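Local coordinates for protein glycosyl hydrolase (Rhizobium leguminosarum bv. trifolii, PDB 5NDX) that probably hydrolyses O-glycosidic bonds as a family 39 glycoside hydrolase, being the bacterial orthologue of human alpha-L-iduronidase, at residues 28-33 with 56-61; 62-67 with 76-81; 370-375 with 408-413; 442-447 with 518-523. The protein carries 2 engineered substitutions. All blocks are in the same frame, centred on the assembly; numbering follows the deposited sequence.

Contact 1 (28-33 with 56-61); sequences SPAELL and LRVHYL. With 8U8 ((2~{R},3~{S},4~{S},5~{R},6~{S})-6-(4-methyl-2-oxidanylidene-chromen-7-yl)oxy-3,4,5-tris(oxidanyl)oxane-2-carboxylic acid), chain M.
Of these two segments, His59 is the residue that reaches the ligand: its NE2 donates to O3 of 8U8 over 3.1 Å, nearly straight at 167°, with O3 in the plane of the imidazole at the ring edge. Arg323, Asp313 and Lys222 are among the other residues that hydrogen-bond 8U8. At the other ring nitrogen, ND1 is hydrogen-bonded to the carboxylate of Glu95. These two bonds fix the rotation of the ring, and with a carboxylate so close the imidazole may well carry a positive charge. Ser28 flanks its stem. With OG anti to the backbone N (chi1 -167°), the hydroxyl lies 3.2 Å from CB of His59, and it also sits at the edge of the Tyr60 ring, 3.7 Å from CD2. Further back the side chains that meet are apolar. Ala30 presses its CA to within 3.5 Å of Val58 CG1, and its CB packs 4.0 Å from Leu61 CD2. Leu33 and Val58 meet tip to tip, CD1 to CG1 at 4.0 Å. Pro29, preceded by a cis peptide, leads into the 3-10 segment that begins at Ala30, and Leu33 also rests on Ala81 and Met85 of helix 76-87. The arrangement belongs to the 8U8 pocket, probably the substrate site, of a TIM barrel, where the loops following the adjacent parallel strands 24-27 and 55-58 pack together and deliver His59 to the sugar.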
loop_
_atom_site.group_PDB
_atom_site.type_symbol
_atom_site.label_atom_id
_atom_site.label_comp_id
_atom_site.label_asym_id
_atom_site.label_seq_id
_atom_site.Cartn_x
_atom_site.Cartn_y
_atom_site.Cartn_z
ATOM N N SER A 28 2.324 -3.707 12.945
ATOM C CA SER A 28 2.453 -4.525 14.121
ATOM C C SER A 28 1.876 -3.710 15.291
ATOM O O SER A 28 1.995 -2.492 15.276
ATOM C CB SER A 28 3.918 -4.845 14.376
ATOM O OG SER A 28 3.975 -5.870 15.322
ATOM N N PRO A 29 1.235 -4.331 16.283
ATOM C CA PRO A 29 0.895 -5.742 16.334
ATOM C C PRO A 29 -0.517 -6.000 15.847
ATOM O O PRO A 29 -1.304 -5.066 15.586
ATOM C CB PRO A 29 0.980 -6.045 17.850
ATOM C CG PRO A 29 0.360 -4.824 18.450
ATOM C CD PRO A 29 0.960 -3.685 17.591
ATOM N N ALA A 30 -0.843 -7.285 15.791
ATOM C CA ALA A 30 -2.109 -7.770 15.249
ATOM C C ALA A 30 -3.330 -7.245 15.978
ATOM O O ALA A 30 -4.392 -7.088 15.372
ATOM C CB ALA A 30 -2.117 -9.291 15.245
ATOM N N GLU A 31 -3.173 -6.942 17.258
ATOM C CA GLU A 31 -4.269 -6.400 18.068
ATOM C C GLU A 31 -4.840 -5.106 17.506
ATOM O O GLU A 31 -6.023 -4.824 17.729
ATOM C CB GLU A 31 -3.814 -6.130 19.521
ATOM C CG GLU A 31 -3.669 -7.375 20.377
ATOM C CD GLU A 31 -2.359 -8.138 20.173
ATOM O OE1 GLU A 31 -1.491 -7.692 19.380
ATOM O OE2 GLU A 31 -2.199 -9.213 20.818
ATOM N N LEU A 32 -4.043 -4.316 16.773
ATOM C CA LEU A 32 -4.600 -3.105 16.130
ATOM C C LEU A 32 -5.730 -3.416 15.221
ATOM O O LEU A 32 -6.613 -2.575 15.061
ATOM C CB LEU A 32 -3.541 -2.299 15.369
ATOM C CG LEU A 32 -2.431 -1.721 16.218
ATOM C CD1 LEU A 32 -1.493 -0.953 15.303
ATOM C CD2 LEU A 32 -2.976 -0.847 17.336
ATOM N N LEU A 33 -5.789 -4.632 14.667
ATOM C CA LEU A 33 -6.919 -4.990 13.792
ATOM C C LEU A 33 -8.270 -4.988 14.524
ATOM O O LEU A 33 -9.307 -4.887 13.901
ATOM C CB LEU A 33 -6.713 -6.354 13.138
ATOM C CG LEU A 33 -5.702 -6.446 12.021
ATOM C CD1 LEU A 33 -5.243 -7.860 11.717
ATOM C CD2 LEU A 33 -6.296 -5.846 10.746
ATOM N N LEU A 56 -2.067 -7.329 3.353
ATOM C CA LEU A 56 -1.627 -6.798 4.628
ATOM C C LEU A 56 -0.734 -7.815 5.301
ATOM O O LEU A 56 -1.131 -8.981 5.435
ATOM C CB LEU A 56 -2.805 -6.572 5.550
ATOM C CG LEU A 56 -3.761 -5.464 5.308
ATOM C CD1 LEU A 56 -4.727 -5.388 6.478
ATOM C CD2 LEU A 56 -3.017 -4.136 5.158
ATOM N N ARG A 57 0.425 -7.375 5.735
ATOM C CA ARG A 57 1.415 -8.212 6.384
ATOM C C ARG A 57 1.431 -7.771 7.846
ATOM O O ARG A 57 2.046 -6.760 8.207
ATOM C CB ARG A 57 2.774 -8.057 5.741
ATOM C CG ARG A 57 3.879 -8.888 6.386
ATOM C CD ARG A 57 5.124 -9.004 5.494
ATOM N NE ARG A 57 6.288 -8.675 6.279
ATOM C CZ ARG A 57 7.093 -9.516 6.894
ATOM N NH1 ARG A 57 6.925 -10.807 6.816
ATOM N NH2 ARG A 57 8.076 -9.051 7.605
ATOM N N VAL A 58 0.664 -8.468 8.664
ATOM C CA VAL A 58 0.468 -8.053 10.057
ATOM C C VAL A 58 1.206 -9.028 11.006
ATOM O O VAL A 58 0.935 -10.255 10.967
ATOM C CB VAL A 58 -1.026 -8.019 10.412
ATOM C CG1 VAL A 58 -1.208 -7.649 11.867
ATOM C CG2 VAL A 58 -1.813 -7.058 9.499
ATOM N N HIS A 59 2.076 -8.478 11.865
ATOM C CA HIS A 59 2.896 -9.280 12.781
ATOM C C HIS A 59 2.095 -9.865 13.941
ATOM O O HIS A 59 1.209 -9.199 14.490
ATOM C CB HIS A 59 4.001 -8.443 13.457
ATOM C CG HIS A 59 5.174 -8.105 12.601
ATOM N ND1 HIS A 59 5.448 -8.730 11.403
ATOM C CD2 HIS A 59 6.213 -7.254 12.829
ATOM C CE1 HIS A 59 6.577 -8.255 10.904
ATOM N NE2 HIS A 59 7.054 -7.348 11.745
ATOM N N TYR A 60 2.460 -11.070 14.343
ATOM C CA TYR A 60 1.939 -11.720 15.570
ATOM C C TYR A 60 0.448 -12.038 15.509
ATOM O O TYR A 60 -0.257 -11.924 16.508
ATOM C CB TYR A 60 2.228 -10.845 16.798
ATOM C CG TYR A 60 3.689 -10.541 17.018
ATOM C CD1 TYR A 60 4.561 -11.565 17.395
ATOM C CD2 TYR A 60 4.195 -9.250 16.916
ATOM C CE1 TYR A 60 5.902 -11.327 17.653
ATOM C CE2 TYR A 60 5.549 -8.989 17.166
ATOM C CZ TYR A 60 6.390 -10.047 17.531
ATOM O OH TYR A 60 7.723 -9.880 17.771
ATOM N N LEU A 61 -0.042 -12.477 14.345
ATOM C CA LEU A 61 -1.423 -12.934 14.269
ATOM C C LEU A 61 -1.719 -14.034 15.322
ATOM O O LEU A 61 -2.780 -14.017 15.922
ATOM C CB LEU A 61 -1.784 -13.407 12.853
ATOM C CG LEU A 61 -2.019 -12.235 11.880
ATOM C CD1 LEU A 61 -1.961 -12.749 10.459
ATOM C CD2 LEU A 61 -3.327 -11.534 12.187
HETATM C C15 8U8 M . 16.396 -5.067 15.978
HETATM C C13 8U8 M . 16.639 -5.090 14.586
HETATM C C14 8U8 M . 17.920 -5.423 14.137
HETATM C C16 8U8 M . 18.193 -5.495 12.768
HETATM O O9 8U8 M . 19.351 -5.762 12.451
HETATM O O8 8U8 M . 17.217 -5.225 11.829
HETATM C C11 8U8 M . 15.922 -5.010 12.230
HETATM C C10 8U8 M . 14.927 -4.877 11.255
HETATM C C12 8U8 M . 15.620 -4.926 13.617
HETATM C C7 8U8 M . 14.273 -4.735 13.979
HETATM C C8 8U8 M . 13.281 -4.608 13.001
HETATM C C9 8U8 M . 13.597 -4.665 11.633
HETATM O O2 8U8 M . 12.648 -4.581 10.633
HETATM C C5 8U8 M . 11.347 -3.889 10.773
HETATM O O1 8U8 M . 11.574 -2.592 11.347
HETATM C C1 8U8 M . 10.498 -1.913 11.870
HETATM C C6 8U8 M . 10.768 -0.576 11.475
HETATM O O7 8U8 M . 10.291 0.302 12.185
HETATM O O6 8U8 M . 11.421 -0.434 10.457
HETATM C C2 8U8 M . 9.096 -2.244 11.274
HETATM O O5 8U8 M . 8.971 -1.595 9.991
HETATM C C3 8U8 M . 8.794 -3.804 11.192
HETATM O O4 8U8 M . 7.780 -4.132 12.078
HETATM C C4 8U8 M . 10.071 -4.656 11.477
HETATM O O3 8U8 M . 9.801 -6.052 11.047
#

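Contact 2 (62-67 with 76-81); sequences YNLLSA and SLLDRA. Unlike the reference sequence in segment 62-67: Leu65 (reference Val).
Two leucines turned in different senses make this fit. Leu64 has CG anti to its carbonyl carbon (chi1 -64°) and an extended chi2, which sends CD1 forward over the helix; Leu78 instead has CG anti to its backbone N (chi1 -171°) and then bends at chi2. Leu64 CD1 ends 3.5 Å from CB of Ala81 and also packs on Leu78 CD1. Nearer the backbone, Leu64 CB lies 4.0 Å from CB of Leu77. The tip of Leu64 is thus set against the first turns of the helix. Leu65, where the reference sequence has valine, crosses Leu78 obliquely, its CD2 3.8 Å from Leu78 CB. Polar contact runs through a water, which donates to the carbonyl oxygen of Leu64 at 2.5 Å and accepts from the backbone N of Leu77 at 2.9 Å. One molecule thereby ties the end of the 3-10 turn at 62-64 to an N-H in the opening turn of helix 76-87. Helix 110-131 packs behind: Tyr62 hydrogen-bonds Thr123 and meets the ring of Trp116 at right angles, and Leu78 touches Tyr127. This is the connection of a beta-alpha-beta unit in a TIM barrel: the excursion that follows strand 55-58, with its short, weakly bonded strand pair 66-67 and 73-74, folds back onto the helix leading to strand 91-95.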
loop_
_atom_site.group_PDB
_atom_site.type_symbol
_atom_site.label_atom_id
_atom_site.label_comp_id
_atom_site.label_asym_id
_atom_site.label_seq_id
_atom_site.Cartn_x
_atom_site.Cartn_y
_atom_site.Cartn_z
ATOM N N TYR A 62 -0.780 -14.942 15.571
ATOM C CA TYR A 62 -1.046 -16.025 16.554
ATOM C C TYR A 62 -1.064 -15.583 18.039
ATOM O O TYR A 62 -1.600 -16.317 18.871
ATOM C CB TYR A 62 -0.083 -17.190 16.349
ATOM C CG TYR A 62 -0.370 -18.089 15.144
ATOM C CD1 TYR A 62 -1.677 -18.393 14.752
ATOM C CD2 TYR A 62 0.678 -18.648 14.403
ATOM C CE1 TYR A 62 -1.950 -19.261 13.693
ATOM C CE2 TYR A 62 0.426 -19.500 13.326
ATOM C CZ TYR A 62 -0.899 -19.813 12.983
ATOM O OH TYR A 62 -1.196 -20.693 11.969
ATOM N N ASN A 63 -0.565 -14.383 18.371
ATOM C CA ASN A 63 -0.804 -13.813 19.719
ATOM C C ASN A 63 -2.258 -13.498 19.950
ATOM O O ASN A 63 -2.636 -13.298 21.069
ATOM C CB ASN A 63 0.026 -12.550 19.989
ATOM C CG ASN A 63 1.508 -12.854 20.153
ATOM O OD1 ASN A 63 1.924 -14.004 20.251
ATOM N ND2 ASN A 63 2.301 -11.820 20.171
ATOM N N LEU A 64 -3.067 -13.435 18.897
ATOM C CA LEU A 64 -4.500 -13.298 19.047
ATOM C C LEU A 64 -5.175 -14.590 19.556
ATOM O O LEU A 64 -6.299 -14.531 20.027
ATOM C CB LEU A 64 -5.157 -12.881 17.718
ATOM C CG LEU A 64 -4.736 -11.493 17.202
ATOM C CD1 LEU A 64 -5.435 -11.132 15.905
ATOM C CD2 LEU A 64 -4.923 -10.398 18.269
ATOM N N LEU A 65 -4.514 -15.732 19.425
ATOM C CA LEU A 65 -5.068 -16.993 19.908
ATOM C C LEU A 65 -4.733 -17.179 21.379
ATOM O O LEU A 65 -3.776 -16.625 21.878
ATOM C CB LEU A 65 -4.490 -18.162 19.116
ATOM C CG LEU A 65 -4.834 -18.279 17.628
ATOM C CD1 LEU A 65 -4.325 -19.603 17.123
ATOM C CD2 LEU A 65 -6.315 -18.137 17.375
ATOM N N SER A 66 -5.525 -17.981 22.063
ATOM C CA SER A 66 -5.126 -18.461 23.396
ATOM C C SER A 66 -5.529 -19.931 23.534
ATOM O O SER A 66 -6.446 -20.405 22.839
ATOM C CB SER A 66 -5.700 -17.565 24.511
ATOM O OG SER A 66 -7.097 -17.541 24.384
ATOM N N ALA A 67 -4.765 -20.661 24.350
ATOM C CA ALA A 67 -5.029 -22.091 24.615
ATOM C C ALA A 67 -6.331 -22.192 25.356
ATOM O O ALA A 67 -6.496 -21.536 26.378
ATOM C CB ALA A 67 -3.939 -22.709 25.473
ATOM N N SER A 76 -11.492 -16.644 18.595
ATOM C CA SER A 76 -12.450 -15.576 18.352
ATOM C C SER A 76 -11.795 -14.220 17.999
ATOM O O SER A 76 -12.375 -13.494 17.215
ATOM C CB SER A 76 -13.416 -15.436 19.528
ATOM O OG SER A 76 -12.690 -15.098 20.678
ATOM N N LEU A 77 -10.625 -13.888 18.555
ATOM C CA LEU A 77 -9.920 -12.658 18.190
ATOM C C LEU A 77 -9.308 -12.724 16.792
ATOM O O LEU A 77 -9.390 -11.740 16.038
ATOM C CB LEU A 77 -8.859 -12.247 19.229
ATOM C CG LEU A 77 -9.419 -11.988 20.644
ATOM C CD1 LEU A 77 -8.297 -11.514 21.600
ATOM C CD2 LEU A 77 -10.581 -10.983 20.633
ATOM N N LEU A 78 -8.737 -13.880 16.443
ATOM C CA LEU A 78 -8.192 -14.085 15.115
ATOM C C LEU A 78 -9.283 -14.024 14.056
ATOM O O LEU A 78 -9.077 -13.427 12.996
ATOM C CB LEU A 78 -7.331 -15.368 15.017
ATOM C CG LEU A 78 -6.539 -15.566 13.716
ATOM C CD1 LEU A 78 -5.600 -14.389 13.383
ATOM C CD2 LEU A 78 -5.735 -16.849 13.738
ATOM N N ASP A 79 -10.447 -14.593 14.348
ATOM C CA ASP A 79 -11.607 -14.493 13.475
ATOM C C ASP A 79 -12.000 -13.037 13.179
ATOM O O ASP A 79 -12.286 -12.711 12.049
ATOM C CB ASP A 79 -12.848 -15.159 14.083
ATOM C CG ASP A 79 -12.744 -16.683 14.198
ATOM O OD1 ASP A 79 -11.849 -17.328 13.596
ATOM O OD2 ASP A 79 -13.620 -17.216 14.934
ATOM N N ARG A 80 -12.064 -12.209 14.212
ATOM C CA ARG A 80 -12.397 -10.814 14.039
ATOM C C ARG A 80 -11.348 -10.088 13.202
ATOM O O ARG A 80 -11.697 -9.296 12.368
ATOM C CB ARG A 80 -12.564 -10.115 15.396
ATOM C CG ARG A 80 -13.877 -10.547 16.071
ATOM C CD ARG A 80 -13.982 -10.127 17.538
ATOM N NE ARG A 80 -13.702 -8.688 17.734
ATOM C CZ ARG A 80 -13.380 -8.102 18.902
ATOM N NH1 ARG A 80 -13.278 -8.797 20.041
ATOM N NH2 ARG A 80 -13.152 -6.795 18.938
ATOM N N ALA A 81 -10.085 -10.411 13.415
ATOM C CA ALA A 81 -8.983 -9.757 12.746
ATOM C C ALA A 81 -8.951 -10.105 11.247
ATOM O O ALA A 81 -8.817 -9.215 10.406
ATOM C CB ALA A 81 -7.670 -10.145 13.397
HETATM O O HOH W 1 -8.445 -15.580 19.380
#

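Contact 3 (370-375 with 408-413); sequences ELLATL and SISLIH
This buried contact of mixed polar and apolar character sets the end of helix 364-372 and the turn after it against strand 407-413. The type I turn from Leu372 to Leu375 is braced by Thr374, whose OG1, between the backbone N and the carbonyl carbon (chi1 70°), donates to Leu371 O at 2.7 Å, nearly along the C=O axis; the Thr374 backbone N bonds to the same oxygen. A valine here would lose that hydroxyl and would probably loosen the turn where it faces Ser408. From the strand, Ser408 OG makes a weak hydrogen bond to Thr374 O at 3.0 Å. The strand lies inside the large sheet of the beta-sandwich domain that accompanies the TIM barrel in this family, between strands 395-401 and 518-526. Leu375 CD2 comes within 3.4 Å of Ser408 O. Ser410 OG points at the turn, 3.7 Å from Leu375 CD1. Flanked by methyls of Leu372 and Leu375, that hydroxyl is hydrogen-bonded to Gln521 OE1, and Gln521 NE2 bonds Ser408 OG.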
loop_
_atom_site.group_PDB
_atom_site.type_symbol
_atom_site.label_atom_id
_atom_site.label_comp_id
_atom_site.label_asym_id
_atom_site.label_seq_id
_atom_site.Cartn_x
_atom_site.Cartn_y
_atom_site.Cartn_z
ATOM N N GLU A 370 -2.311 5.410 -4.356
ATOM C CA GLU A 370 -3.500 5.699 -5.155
ATOM C C GLU A 370 -3.181 6.021 -6.615
ATOM O O GLU A 370 -3.846 5.506 -7.512
ATOM C CB GLU A 370 -4.336 6.845 -4.572
ATOM C CG GLU A 370 -5.028 6.498 -3.262
ATOM C CD GLU A 370 -5.990 7.598 -2.725
ATOM O OE1 GLU A 370 -7.164 7.747 -3.173
ATOM O OE2 GLU A 370 -5.563 8.315 -1.818
ATOM N N LEU A 371 -2.180 6.870 -6.840
ATOM C CA LEU A 371 -1.746 7.190 -8.158
ATOM C C LEU A 371 -1.149 5.999 -8.862
ATOM O O LEU A 371 -1.488 5.727 -10.010
ATOM C CB LEU A 371 -0.762 8.374 -8.182
ATOM C CG LEU A 371 -1.383 9.763 -8.304
ATOM C CD1 LEU A 371 -2.340 10.056 -7.207
ATOM C CD2 LEU A 371 -0.317 10.848 -8.273
ATOM N N LEU A 372 -0.229 5.329 -8.204
ATOM C CA LEU A 372 0.440 4.165 -8.801
ATOM C C LEU A 372 -0.557 3.004 -9.140
ATOM O O LEU A 372 -0.320 2.220 -10.081
ATOM C CB LEU A 372 1.560 3.655 -7.880
ATOM C CG LEU A 372 2.747 4.590 -7.660
ATOM C CD1 LEU A 372 3.576 4.160 -6.473
ATOM C CD2 LEU A 372 3.625 4.581 -8.872
ATOM N N ALA A 373 -1.664 2.938 -8.401
ATOM C CA ALA A 373 -2.655 1.896 -8.573
ATOM C C ALA A 373 -3.331 2.004 -9.932
ATOM O O ALA A 373 -3.845 1.009 -10.390
ATOM C CB ALA A 373 -3.706 1.987 -7.492
ATOM N N THR A 374 -3.314 3.196 -10.553
ATOM C CA THR A 374 -3.903 3.409 -11.877
ATOM C C THR A 374 -3.103 2.910 -13.040
ATOM O O THR A 374 -3.557 3.053 -14.175
ATOM C CB THR A 374 -4.187 4.912 -12.152
ATOM O OG1 THR A 374 -2.945 5.651 -12.311
ATOM C CG2 THR A 374 -5.002 5.497 -11.024
ATOM N N LEU A 375 -1.899 2.390 -12.809
ATOM C CA LEU A 375 -1.071 1.965 -13.902
ATOM C C LEU A 375 -1.672 0.749 -14.615
ATOM O O LEU A 375 -2.443 -0.004 -14.048
ATOM C CB LEU A 375 0.344 1.677 -13.435
ATOM C CG LEU A 375 1.197 2.923 -13.111
ATOM C CD1 LEU A 375 2.410 2.593 -12.251
ATOM C CD2 LEU A 375 1.617 3.620 -14.384
ATOM N N SER A 408 -1.583 5.197 -18.857
ATOM C CA SER A 408 -1.371 5.684 -17.531
ATOM C C SER A 408 0.122 5.779 -17.359
ATOM O O SER A 408 0.855 4.774 -17.474
ATOM C CB SER A 408 -1.951 4.735 -16.485
ATOM O OG SER A 408 -1.728 5.249 -15.163
ATOM N N ILE A 409 0.573 6.986 -17.047
ATOM C CA ILE A 409 1.993 7.287 -16.916
ATOM C C ILE A 409 2.286 7.918 -15.551
ATOM O O ILE A 409 1.662 8.933 -15.199
ATOM C CB ILE A 409 2.410 8.271 -17.989
ATOM C CG1 ILE A 409 2.238 7.667 -19.382
ATOM C CG2 ILE A 409 3.878 8.721 -17.792
ATOM C CD1 ILE A 409 2.116 8.715 -20.447
ATOM N N SER A 410 3.199 7.320 -14.791
ATOM C CA SER A 410 3.720 7.935 -13.585
ATOM C C SER A 410 4.978 8.708 -13.969
ATOM O O SER A 410 5.928 8.136 -14.513
ATOM C CB SER A 410 4.041 6.907 -12.524
ATOM O OG SER A 410 2.883 6.248 -12.073
ATOM N N LEU A 411 4.988 10.015 -13.727
ATOM C CA LEU A 411 6.204 10.834 -13.911
ATOM C C LEU A 411 6.732 11.198 -12.495
ATOM O O LEU A 411 6.045 11.888 -11.706
ATOM C CB LEU A 411 5.867 12.059 -14.705
ATOM C CG LEU A 411 7.073 12.886 -15.134
ATOM C CD1 LEU A 411 7.973 12.109 -16.098
ATOM C CD2 LEU A 411 6.577 14.166 -15.781
ATOM N N ILE A 412 7.943 10.736 -12.191
ATOM C CA ILE A 412 8.504 10.745 -10.856
ATOM C C ILE A 412 9.690 11.739 -10.840
ATOM O O ILE A 412 10.572 11.617 -11.689
ATOM C CB ILE A 412 9.030 9.351 -10.548
ATOM C CG1 ILE A 412 7.926 8.299 -10.670
ATOM C CG2 ILE A 412 9.691 9.292 -9.178
ATOM C CD1 ILE A 412 8.467 6.901 -10.892
ATOM N N HIS A 413 9.693 12.737 -9.956
ATOM C CA HIS A 413 10.873 13.623 -9.830
ATOM C C HIS A 413 11.290 13.532 -8.383
ATOM O O HIS A 413 10.611 14.053 -7.502
ATOM C CB HIS A 413 10.486 15.003 -10.279
ATOM C CG HIS A 413 11.621 15.934 -10.568
ATOM N ND1 HIS A 413 12.941 15.542 -10.740
ATOM C CD2 HIS A 413 11.613 17.264 -10.762
ATOM C CE1 HIS A 413 13.692 16.594 -11.017
ATOM N NE2 HIS A 413 12.907 17.650 -11.059
#

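Contact 4 (442-447 with 518-523); sequences LLRIDE and SLTQVL
Strands 436-445 and 518-526 are antiparallel neighbours in the large sheet of the beta-sandwich domain, their segments running at 168°. Leu443 and Gln521 form one hydrogen-bonded pair, Gln521 N to Leu443 O at 2.8 Å, and Ile445 and Leu519 the next, where Ile445 N reaches Leu519 O at 2.9 Å. On the face carrying Leu442, Arg444, Thr520 and Val522, Leu442 CD2 lies alongside Val522 CG1 at 3.8 Å. Arg444 starts with CG anti to the backbone N, bends at chi2 and chi3, and lays its guanidinium edge across Thr520. Arg444 NE donates to Thr520 OG1 at 2.8 Å. NH2 adds a weak bond there and also bonds Asp513 O. Arg444 NH1 forms a salt bridge with Asp446 OD2 at 2.9 Å, while Asp446 OD1 accepts from the backbone N of Glu448. A leucine in place of Arg444 would remove these donors and is likely to cost OD2 its salt bridge. The guanidinium would be expected to stabilise ionised Asp446, and the carboxylate to offset the buried positive charge.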
loop_
_atom_site.group_PDB
_atom_site.type_symbol
_atom_site.label_atom_id
_atom_site.label_comp_id
_atom_site.label_asym_id
_atom_site.label_seq_id
_atom_site.Cartn_x
_atom_site.Cartn_y
_atom_site.Cartn_z
ATOM N N LEU A 442 -4.649 14.857 -15.124
ATOM C CA LEU A 442 -3.344 15.062 -14.533
ATOM C C LEU A 442 -3.485 15.138 -13.023
ATOM O O LEU A 442 -4.099 16.057 -12.517
ATOM C CB LEU A 442 -2.733 16.346 -15.057
ATOM C CG LEU A 442 -2.714 16.492 -16.575
ATOM C CD1 LEU A 442 -2.401 17.928 -16.943
ATOM C CD2 LEU A 442 -1.752 15.524 -17.240
ATOM N N LEU A 443 -2.955 14.158 -12.319
ATOM C CA LEU A 443 -2.971 14.133 -10.863
ATOM C C LEU A 443 -1.544 14.448 -10.341
ATOM O O LEU A 443 -0.561 13.988 -10.931
ATOM C CB LEU A 443 -3.374 12.760 -10.388
ATOM C CG LEU A 443 -4.744 12.290 -10.814
ATOM C CD1 LEU A 443 -4.853 10.796 -10.655
ATOM C CD2 LEU A 443 -5.763 12.969 -9.911
ATOM N N ARG A 444 -1.459 15.182 -9.233
ATOM C CA ARG A 444 -0.193 15.676 -8.711
ATOM C C ARG A 444 -0.150 15.620 -7.209
ATOM O O ARG A 444 -1.107 16.034 -6.516
ATOM C CB ARG A 444 0.014 17.133 -9.156
ATOM C CG ARG A 444 1.213 17.909 -8.598
ATOM C CD ARG A 444 2.537 17.287 -8.921
ATOM N NE ARG A 444 2.854 17.304 -10.332
ATOM C CZ ARG A 444 3.200 18.397 -11.036
ATOM N NH1 ARG A 444 3.251 19.601 -10.492
ATOM N NH2 ARG A 444 3.496 18.275 -12.315
ATOM N N ILE A 445 0.967 15.098 -6.731
ATOM C CA ILE A 445 1.382 15.203 -5.358
ATOM C C ILE A 445 2.680 16.041 -5.329
ATOM O O ILE A 445 3.704 15.607 -5.824
ATOM C CB ILE A 445 1.658 13.833 -4.688
ATOM C CG1 ILE A 445 0.451 12.922 -4.843
ATOM C CG2 ILE A 445 1.965 14.052 -3.201
ATOM C CD1 ILE A 445 0.720 11.484 -4.487
ATOM N N ASP A 446 2.597 17.221 -4.735
ATOM C CA ASP A 446 3.758 18.081 -4.558
ATOM C C ASP A 446 3.385 19.036 -3.433
ATOM O O ASP A 446 2.349 18.882 -2.763
ATOM C CB ASP A 446 4.222 18.759 -5.857
ATOM C CG ASP A 446 3.220 19.771 -6.426
ATOM O OD1 ASP A 446 2.307 20.207 -5.662
ATOM O OD2 ASP A 446 3.344 20.181 -7.651
ATOM N N GLU A 447 4.201 20.031 -3.262
ATOM C CA GLU A 447 4.013 21.023 -2.230
ATOM C C GLU A 447 2.729 21.853 -2.341
ATOM O O GLU A 447 2.226 22.352 -1.318
ATOM C CB GLU A 447 5.312 21.856 -2.274
ATOM C CG GLU A 447 5.367 23.177 -1.684
ATOM C CD GLU A 447 6.770 23.802 -1.886
ATOM O OE1 GLU A 447 7.150 24.101 -3.040
ATOM O OE2 GLU A 447 7.473 23.947 -0.877
ATOM N N SER A 518 8.167 15.473 -6.658
ATOM C CA SER A 518 6.772 15.364 -7.047
ATOM C C SER A 518 6.495 14.053 -7.712
ATOM O O SER A 518 7.409 13.361 -8.182
ATOM C CB SER A 518 6.358 16.532 -7.987
ATOM O OG SER A 518 6.971 16.383 -9.280
ATOM N N LEU A 519 5.218 13.682 -7.671
ATOM C CA LEU A 519 4.711 12.542 -8.417
ATOM C C LEU A 519 3.535 13.048 -9.223
ATOM O O LEU A 519 2.629 13.651 -8.665
ATOM C CB LEU A 519 4.231 11.433 -7.464
ATOM C CG LEU A 519 3.714 10.165 -8.141
ATOM C CD1 LEU A 519 4.785 9.502 -9.018
ATOM C CD2 LEU A 519 3.227 9.146 -7.075
ATOM N N THR A 520 3.553 12.795 -10.508
ATOM C CA THR A 520 2.478 13.171 -11.403
ATOM C C THR A 520 1.921 11.889 -12.055
ATOM O O THR A 520 2.683 11.058 -12.536
ATOM C CB THR A 520 2.972 14.069 -12.527
ATOM O OG1 THR A 520 3.672 15.190 -11.999
ATOM C CG2 THR A 520 1.844 14.609 -13.392
ATOM N N GLN A 521 0.598 11.758 -12.117
ATOM C CA GLN A 521 -0.013 10.641 -12.883
ATOM C C GLN A 521 -0.775 11.246 -14.058
ATOM O O GLN A 521 -1.595 12.151 -13.874
ATOM C CB GLN A 521 -0.931 9.821 -11.980
ATOM C CG GLN A 521 -1.217 8.434 -12.501
ATOM C CD GLN A 521 -0.027 7.536 -12.402
ATOM O OE1 GLN A 521 0.877 7.741 -11.568
ATOM N NE2 GLN A 521 -0.004 6.503 -13.241
ATOM N N VAL A 522 -0.428 10.817 -15.273
ATOM C CA VAL A 522 -1.091 11.272 -16.478
ATOM C C VAL A 522 -1.947 10.085 -17.002
ATOM O O VAL A 522 -1.414 9.013 -17.310
ATOM C CB VAL A 522 -0.062 11.646 -17.530
ATOM C CG1 VAL A 522 -0.760 12.174 -18.791
ATOM C CG2 VAL A 522 0.959 12.673 -16.946
ATOM N N LEU A 523 -3.252 10.290 -17.096
ATOM C CA LEU A 523 -4.171 9.314 -17.625
ATOM C C LEU A 523 -4.716 9.894 -18.898
ATOM O O LEU A 523 -5.174 11.051 -18.903
ATOM C CB LEU A 523 -5.322 9.076 -16.654
ATOM C CG LEU A 523 -4.920 8.631 -15.238
ATOM C CD1 LEU A 523 -6.122 8.599 -14.284
ATOM C CD2 LEU A 523 -4.270 7.295 -15.285
#

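All four contacts are buried, none being a surface patch, but they fall into two pairs on opposite sides of the chain's centre. Contacts 1 and 2 belong to the TIM barrel and touch through Ala30 on Leu64 and Glu31 CG on Leu64 CD2, so that their apolar side-chain atoms pack against one another; contact 2 lies farthest from the centre, about 24 Å away from it measured between centres. Contacts 3 and 4 share the beta-sandwich sheet, their strands 407-413 and 518-526 being neighbours. Loop and helix packing, with a ligand bond or a water, distinguishes the barrel pair; main-chain ladder bonds rule contact 4, and hydroxyls beside a turn contact 3.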